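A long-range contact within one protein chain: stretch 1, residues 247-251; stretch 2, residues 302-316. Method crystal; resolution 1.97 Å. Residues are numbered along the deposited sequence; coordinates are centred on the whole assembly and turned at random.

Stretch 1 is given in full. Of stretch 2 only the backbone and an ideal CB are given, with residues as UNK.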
# COMPACT_ATOMS: atom_id res chain seq x y z
N LEU A 247 -4.45 -9.15 13.15
CA LEU A 247 -4.67 -7.83 13.75
C LEU A 247 -3.77 -6.81 13.08
O LEU A 247 -2.58 -7.05 12.90
CB LEU A 247 -4.36 -7.90 15.25
CG LEU A 247 -5.03 -9.07 15.97
CD1 LEU A 247 -4.54 -9.13 17.41
CD2 LEU A 247 -6.54 -8.92 15.92
N VAL A 248 -4.33 -5.65 12.72
CA VAL A 248 -3.56 -4.62 12.04
C VAL A 248 -3.34 -3.38 12.90
O VAL A 248 -4.28 -2.81 13.46
CB VAL A 248 -4.26 -4.20 10.73
CG1 VAL A 248 -3.33 -3.31 9.91
CG2 VAL A 248 -4.68 -5.43 9.93
N LEU A 249 -2.08 -2.97 12.99
CA LEU A 249 -1.70 -1.79 13.77
C LEU A 249 -1.83 -0.52 12.96
O LEU A 249 -1.60 -0.52 11.75
CB LEU A 249 -0.24 -1.90 14.23
CG LEU A 249 0.14 -3.03 15.19
CD1 LEU A 249 1.65 -2.99 15.43
CD2 LEU A 249 -0.63 -2.87 16.50
N ASP A 250 -2.20 0.56 13.63
CA ASP A 250 -2.29 1.86 12.99
C ASP A 250 -1.08 2.67 13.44
O ASP A 250 0.06 2.18 13.36
CB ASP A 250 -3.59 2.58 13.38
CG ASP A 250 -3.78 3.88 12.60
OD1 ASP A 250 -3.48 3.88 11.39
OD2 ASP A 250 -4.22 4.89 13.20
N GLY A 251 -1.31 3.88 13.93
CA GLY A 251 -0.21 4.75 14.34
C GLY A 251 0.32 4.62 15.76
O GLY A 251 0.16 3.60 16.41
N UNK A 302 -2.11 11.10 10.91
CA UNK A 302 -3.49 11.35 11.33
C UNK A 302 -4.05 10.44 12.43
O UNK A 302 -4.64 10.94 13.40
CB UNK A 302 -4.40 11.23 10.10
N UNK A 303 -3.88 9.13 12.30
CA UNK A 303 -4.43 8.22 13.30
C UNK A 303 -5.82 7.76 12.87
O UNK A 303 -6.06 7.59 11.69
CB UNK A 303 -4.49 8.89 14.67
N UNK A 304 -6.72 7.57 13.83
CA UNK A 304 -8.09 7.13 13.53
C UNK A 304 -8.14 5.70 13.00
O UNK A 304 -9.22 5.16 12.75
CB UNK A 304 -8.73 8.07 12.51
N UNK A 305 -6.98 5.08 12.82
CA UNK A 305 -6.94 3.73 12.27
C UNK A 305 -6.73 3.78 10.76
O UNK A 305 -6.76 2.75 10.08
CB UNK A 305 -8.23 2.97 12.61
N UNK A 306 -6.49 4.98 10.24
CA UNK A 306 -6.31 5.18 8.80
C UNK A 306 -5.23 4.33 8.16
O UNK A 306 -5.46 3.72 7.11
CB UNK A 306 -5.99 6.65 8.53
N UNK A 307 -4.04 4.31 8.76
CA UNK A 307 -2.95 3.53 8.20
C UNK A 307 -3.25 2.05 8.18
O UNK A 307 -2.94 1.36 7.21
CB UNK A 307 -1.66 3.78 8.99
N UNK A 308 -3.87 1.56 9.25
CA UNK A 308 -4.22 0.15 9.35
C UNK A 308 -5.21 -0.24 8.27
O UNK A 308 -5.08 -1.29 7.64
CB UNK A 308 -4.80 -0.16 10.73
N UNK A 309 -6.22 0.60 8.06
CA UNK A 309 -7.25 0.32 7.06
C UNK A 309 -6.69 0.35 5.64
O UNK A 309 -7.08 -0.46 4.80
CB UNK A 309 -8.39 1.33 7.19
N UNK A 310 -5.78 1.28 5.38
CA UNK A 310 -5.16 1.38 4.06
C UNK A 310 -4.34 0.12 3.75
O UNK A 310 -4.13 -0.22 2.59
CB UNK A 310 -4.27 2.62 3.98
N UNK A 311 -3.88 -0.56 4.80
CA UNK A 311 -3.08 -1.77 4.62
C UNK A 311 -3.89 -3.05 4.44
O UNK A 311 -3.35 -4.08 4.05
CB UNK A 311 -2.15 -1.94 5.82
N UNK A 312 -5.19 -2.99 4.70
CA UNK A 312 -6.01 -4.20 4.57
C UNK A 312 -6.01 -4.80 3.17
O UNK A 312 -5.92 -6.02 3.03
CB UNK A 312 -7.45 -3.89 4.98
N UNK A 313 -6.12 -3.97 2.12
CA UNK A 313 -6.11 -4.56 0.77
C UNK A 313 -4.80 -5.30 0.51
O UNK A 313 -4.76 -6.28 -0.23
CB UNK A 313 -6.32 -3.48 -0.29
N UNK A 314 -3.71 -4.82 1.11
CA UNK A 314 -2.42 -5.47 0.94
C UNK A 314 -2.44 -6.83 1.63
O UNK A 314 -1.89 -7.80 1.12
CB UNK A 314 -1.29 -4.60 1.49
N UNK A 315 -3.07 -6.90 2.80
CA UNK A 315 -3.15 -8.16 3.51
C UNK A 315 -3.96 -9.17 2.71
O UNK A 315 -3.62 -10.36 2.65
CB UNK A 315 -3.76 -7.96 4.90
N UNK A 316 -5.03 -8.70 2.07
CA UNK A 316 -5.87 -9.58 1.26
C UNK A 316 -5.08 -10.09 0.06
O UNK A 316 -5.15 -11.27 -0.29
CB UNK A 316 -7.13 -8.85 0.80

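Position 302 has no atom of stretch 1 within 5.5 Å of its ideal CB, so stretch 1 sets no preference; it is L302. At 303, phi/psi of 93/-145 would jam a CB against the carbonyl O of the preceding residue, which calls for glycine, and the deposited residue is G303. Position 304 points away from stretch 1, which sets no preference, but left-handed phi/psi of 68/-3 suits Gly, Asn or Asp best; it is nonetheless E304, whose OE1 is hydrogen-bonded elsewhere in the structure.

Position 305 repeats the argument made at 303: phi/psi of 95/6 again presses a CB against the preceding carbonyl O. The residue is G305, the N-cap of the helix that follows, and its N donates to D250 OD2 at 2.8 Å. At 306 the CB points sideways, 4.7 Å from D250 OD1. The backbone O of 303 is the nearby acceptor, closing a type I' turn, so a small hydroxyl side chain would suit, although others could fit. T306, with chi1 at 53° (p), uses its OG1 to donate to G303 O at 2.7 Å, beside the turn's own bond from T306 N to G303 O at 3.0 Å.

Position 307 points toward stretch 1, and its ideal CB would lie a tight 3.0 Å from D250 OD1. The phi/psi of -64/-41 is ordinary helix, so here the neighbouring carboxylate, not the backbone, favours glycine. G307 N makes a weak hydrogen bond to D250 OD1 at 2.7 Å, with an N-H...O angle of 121°.

The CA atoms of D250 and 308 are 4.5 Å apart. The ideal CB at 308 is 3.4 Å from L249 O, 3.6 Å from V248 CG1 and 3.9 Å from D250 CA, so a small side chain suits best. A308 packs its CB against V248 CG1 at 3.6 Å, while A308 N donates to D250 OD1 at 3.2 Å and 149°. D250 thus spreads its two carboxylate oxygens over the amides of the helix start.

Positions 309 and 310 offer stretch 1 no contact; they are V309 and L310. At 311 the CB points toward stretch 1, 4.5 Å from V248 CG1, and small or medium apolar residues are plausible; A311 makes that apolar contact.

Position 312 starts sideways, favouring nothing in particular; M312 brings its end nearer, with CE 4.7 Å from V248 CG2. Positions 313 and 314 are out of reach: P313 and L314.

Position 315 points toward stretch 1, but its CB has nothing within 5.5 Å, so a long apolar side chain could bridge the gap. L315 (m, t) does so, CD1 meeting V248 CG2 at 3.3 Å. Position 316 is out of reach; it is R316.

Stretch 2 302-316: LGEGTGAVLAMPLLR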
# COMPACT_ATOMS: atom_id res chain seq x y z
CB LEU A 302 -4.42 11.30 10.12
CG LEU A 302 -5.91 11.49 10.41
CD1 LEU A 302 -6.13 12.83 11.09
CD2 LEU A 302 -6.68 11.42 9.11
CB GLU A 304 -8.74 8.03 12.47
CG GLU A 304 -8.91 9.50 12.83
CD GLU A 304 -9.50 10.31 11.68
OE1 GLU A 304 -10.09 9.72 10.74
OE2 GLU A 304 -9.39 11.56 11.71
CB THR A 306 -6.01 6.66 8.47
OG1 THR A 306 -4.91 7.12 9.25
CG2 THR A 306 -7.23 7.53 8.74
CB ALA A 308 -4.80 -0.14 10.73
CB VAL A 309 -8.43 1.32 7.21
CG1 VAL A 309 -9.40 1.17 6.03
CG2 VAL A 309 -9.16 1.05 8.52
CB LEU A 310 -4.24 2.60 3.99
CG LEU A 310 -4.93 3.97 3.95
CD1 LEU A 310 -3.89 5.07 4.00
CD2 LEU A 310 -5.76 4.08 2.67
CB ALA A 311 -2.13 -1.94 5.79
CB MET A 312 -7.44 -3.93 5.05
CG MET A 312 -7.51 -3.66 6.55
SD MET A 312 -9.21 -3.54 7.17
CE MET A 312 -8.92 -3.54 8.94
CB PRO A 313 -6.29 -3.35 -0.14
CG PRO A 313 -7.10 -2.41 0.71
CD PRO A 313 -6.43 -2.53 2.06
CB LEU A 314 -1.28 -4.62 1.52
CG LEU A 314 -0.96 -3.32 0.79
CD1 LEU A 314 0.22 -2.64 1.48
CD2 LEU A 314 -0.63 -3.62 -0.67
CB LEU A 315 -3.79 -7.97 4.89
CG LEU A 315 -3.06 -7.01 5.83
CD1 LEU A 315 -3.75 -6.98 7.19
CD2 LEU A 315 -1.62 -7.45 5.99
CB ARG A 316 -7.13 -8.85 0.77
CG ARG A 316 -8.03 -8.37 1.89
CD ARG A 316 -9.42 -8.02 1.39
NE ARG A 316 -10.26 -7.52 2.46
CZ ARG A 316 -10.42 -6.23 2.75
NH1 ARG A 316 -9.79 -5.31 2.03
NH2 ARG A 316 -11.20 -5.86 3.77
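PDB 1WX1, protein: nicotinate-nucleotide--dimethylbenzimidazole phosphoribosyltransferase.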